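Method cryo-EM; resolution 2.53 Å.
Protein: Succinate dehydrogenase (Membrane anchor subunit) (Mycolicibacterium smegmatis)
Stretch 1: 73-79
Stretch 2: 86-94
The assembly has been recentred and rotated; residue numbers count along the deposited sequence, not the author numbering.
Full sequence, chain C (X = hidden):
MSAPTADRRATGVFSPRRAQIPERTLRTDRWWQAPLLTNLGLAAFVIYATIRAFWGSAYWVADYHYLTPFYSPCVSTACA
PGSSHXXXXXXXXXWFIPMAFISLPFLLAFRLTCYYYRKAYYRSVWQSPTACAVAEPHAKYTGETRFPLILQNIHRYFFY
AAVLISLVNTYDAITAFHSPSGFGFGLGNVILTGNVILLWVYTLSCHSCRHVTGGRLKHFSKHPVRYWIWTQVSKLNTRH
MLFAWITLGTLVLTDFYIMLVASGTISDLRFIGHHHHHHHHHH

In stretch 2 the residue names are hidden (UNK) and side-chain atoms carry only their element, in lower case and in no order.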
# COMPACT_ATOMS: atom_id res chain seq x y z
N PRO C 73 32.34 0.11 -41.74
CA PRO C 73 33.10 -1.01 -42.28
C PRO C 73 33.01 -1.00 -43.80
O PRO C 73 31.95 -1.30 -44.37
CB PRO C 73 32.43 -2.25 -41.67
CG PRO C 73 31.52 -1.71 -40.60
CD PRO C 73 31.11 -0.37 -41.10
N CYS C 74 34.10 -0.64 -44.46
CA CYS C 74 34.09 -0.30 -45.88
C CYS C 74 35.03 -1.27 -46.58
O CYS C 74 36.20 -0.96 -46.83
CB CYS C 74 34.50 1.17 -46.04
SG CYS C 74 33.92 2.01 -47.51
N VAL C 75 34.52 -2.44 -46.92
CA VAL C 75 35.34 -3.61 -47.23
C VAL C 75 35.31 -3.96 -48.72
O VAL C 75 35.59 -5.10 -49.08
CB VAL C 75 34.91 -4.81 -46.37
CG1 VAL C 75 35.06 -4.50 -44.90
CG2 VAL C 75 33.48 -5.20 -46.69
N SER C 76 35.00 -3.01 -49.58
CA SER C 76 34.95 -3.26 -51.01
C SER C 76 36.10 -2.55 -51.71
O SER C 76 36.66 -1.57 -51.20
CB SER C 76 33.62 -2.80 -51.60
OG SER C 76 33.72 -2.59 -53.00
N THR C 77 36.47 -3.06 -52.89
CA THR C 77 37.51 -2.43 -53.68
C THR C 77 37.00 -1.24 -54.49
O THR C 77 37.80 -0.56 -55.14
CB THR C 77 38.16 -3.45 -54.62
OG1 THR C 77 37.17 -3.99 -55.50
CG2 THR C 77 38.78 -4.57 -53.82
N ALA C 78 35.70 -0.98 -54.46
CA ALA C 78 35.11 0.19 -55.10
C ALA C 78 35.06 1.38 -54.16
O ALA C 78 34.53 2.43 -54.55
CB ALA C 78 33.70 -0.14 -55.60
N CYS C 79 35.59 1.25 -52.96
CA CYS C 79 35.55 2.28 -51.93
C CYS C 79 36.66 3.30 -52.16
O CYS C 79 37.65 3.04 -52.84
CB CYS C 79 35.69 1.65 -50.55
SG CYS C 79 34.49 0.33 -50.25
N UNK C 86 40.00 -2.28 -42.49
CA UNK C 86 40.13 -3.70 -42.20
C UNK C 86 40.31 -4.51 -43.48
O UNK C 86 39.91 -5.67 -43.55
c UNK C 86 37.48 -2.38 -40.49
c UNK C 86 37.76 -1.54 -38.27
c UNK C 86 37.10 -1.52 -39.48
c UNK C 86 38.79 -2.43 -38.07
c UNK C 86 38.51 -3.27 -40.30
c UNK C 86 39.17 -3.29 -39.08
c UNK C 86 38.92 -4.20 -41.40
N UNK C 87 40.90 -3.90 -44.49
CA UNK C 87 41.14 -4.56 -45.76
C UNK C 87 39.96 -4.46 -46.70
O UNK C 87 38.84 -4.07 -46.34
N UNK C 88 40.22 -4.81 -47.96
CA UNK C 88 39.20 -4.86 -49.00
C UNK C 88 38.94 -6.32 -49.34
O UNK C 88 39.86 -7.05 -49.71
c UNK C 88 40.29 -1.82 -51.14
n UNK C 88 39.76 -0.65 -51.47
c UNK C 88 39.59 -2.58 -50.04
c UNK C 88 39.64 -4.08 -50.23
o UNK C 88 41.29 -2.27 -51.69
N UNK C 89 37.68 -6.74 -49.22
CA UNK C 89 37.33 -8.15 -49.29
C UNK C 89 36.47 -8.52 -50.49
O UNK C 89 36.65 -9.60 -51.06
c UNK C 89 40.96 -10.05 -45.25
c UNK C 89 36.60 -8.58 -48.01
c UNK C 89 38.64 -9.11 -46.45
c UNK C 89 37.42 -8.43 -46.77
c UNK C 89 40.21 -9.12 -44.57
n UNK C 89 38.13 -7.75 -44.75
c UNK C 89 37.15 -7.62 -45.70
c UNK C 89 40.57 -10.51 -46.51
c UNK C 89 39.05 -8.66 -45.18
c UNK C 89 39.42 -10.05 -47.12
N UNK C 90 35.53 -7.67 -50.91
CA UNK C 90 34.46 -8.08 -51.83
C UNK C 90 34.35 -7.06 -52.97
O UNK C 90 33.72 -6.01 -52.84
c UNK C 90 32.08 -8.79 -52.09
c UNK C 90 32.62 -7.01 -50.42
c UNK C 90 33.12 -8.28 -51.11
N UNK C 91 35.00 -7.36 -54.09
CA UNK C 91 34.65 -6.87 -55.41
C UNK C 91 34.07 -5.47 -55.55
O UNK C 91 34.61 -4.51 -55.00
N UNK C 92 32.97 -5.37 -56.30
CA UNK C 92 32.28 -4.11 -56.54
C UNK C 92 30.78 -4.33 -56.36
O UNK C 92 30.24 -5.36 -56.79
c UNK C 92 34.03 -3.67 -58.31
c UNK C 92 32.56 -3.58 -57.95
o UNK C 92 34.39 -4.56 -59.12
o UNK C 92 34.83 -2.86 -57.81
N UNK C 93 30.11 -3.36 -55.74
CA UNK C 93 28.74 -3.69 -55.37
C UNK C 93 27.74 -3.16 -56.40
O UNK C 93 27.92 -2.06 -56.93
c UNK C 93 29.48 -5.02 -52.75
c UNK C 93 29.01 -2.86 -51.57
c UNK C 93 28.41 -3.12 -54.00
c UNK C 93 29.39 -3.51 -52.89
N UNK C 94 26.69 -3.94 -56.69
CA UNK C 94 25.71 -3.59 -57.74
C UNK C 94 24.50 -2.80 -57.25
O UNK C 94 23.40 -3.32 -57.08
c UNK C 94 25.34 -5.83 -57.03
c UNK C 94 25.31 -4.97 -58.26
c UNK C 94 26.44 -5.28 -56.14

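Position 86 carries seven side-chain carbons, one leading into a ring of six, with no heteroatom: Phe86. Its ring stays beyond contact distance of stretch 1, so it flanks the contact without joining it. Position 87 has no side-chain atoms. At its phi/psi of 87/167° a CB would be jammed against the carbonyl O of Phe86, as expected for Gly87, whose own O lies 3.6 Å from Val75 CA.

At position 88 three carbons run in an unbranched line, and the third bears one oxygen and one nitrogen, the carboxamide of Gln88. The chain reaches along Thr77, with CB 3.7 Å from Thr77 CG2, and its NE2 gives a weak hydrogen bond to Ser76 O (3.2 Å, 121° at the hydrogen).

Position 89 has one carbon followed by fused five- and six-membered rings holding eight carbons and one nitrogen. This indole identifies Trp89. Val75 CB sits at the ring edge, near its plane, 3.7 Å from Trp89 CD1, while the backbone Trp89 N donates a nearly straight hydrogen bond to Val75 O (2.7 Å, 168°).

Three carbons at position 90, one carrying the other two, fork at CB and fit Val90. Its CG1 meets Val75 CG2 at 4.2 Å, and Val90 N gives a second hydrogen bond to Val75 O (3.2 Å).

Position 91 again lacks a side chain, and its positive phi of 34° favours Gly91. Its carbonyl oxygen is used heavily, as described below. Position 92 shows two carbons, the second bearing two oxygens: Asp92. Its OD1 approaches Thr77 OG1 at 3.5 Å and Ala78 CB at 3.7 Å.

The four carbons of position 93 fork at the second, which defines Leu93; its CG lies 4.4 Å from Ser76 OG. At position 94 three carbons close a ring onto the backbone nitrogen, giving Pro94, which makes no contact with stretch 1.

The contact joins two irregular segments through two carbonyl hubs. Val75 O receives the consecutive amides of Trp89 and Val90, whereas Gly91 O accepts from Ser76 OG (2.9 Å), Thr77 OG1 (2.7 Å) and Thr77 N (3.2 Å). Ser76 OG also accepts a hydrogen bond from Ala78 N (2.9 Å, 170°), so the type I turn from Ser76 to Cys79 is tied to the hydroxyl that grips Gly91. Apolar packing of Val75 against Trp89 and Val90 accompanies the first hub, and 573 Å² is buried in all.

Stretch 2 (86-94) FGQWVGDLP
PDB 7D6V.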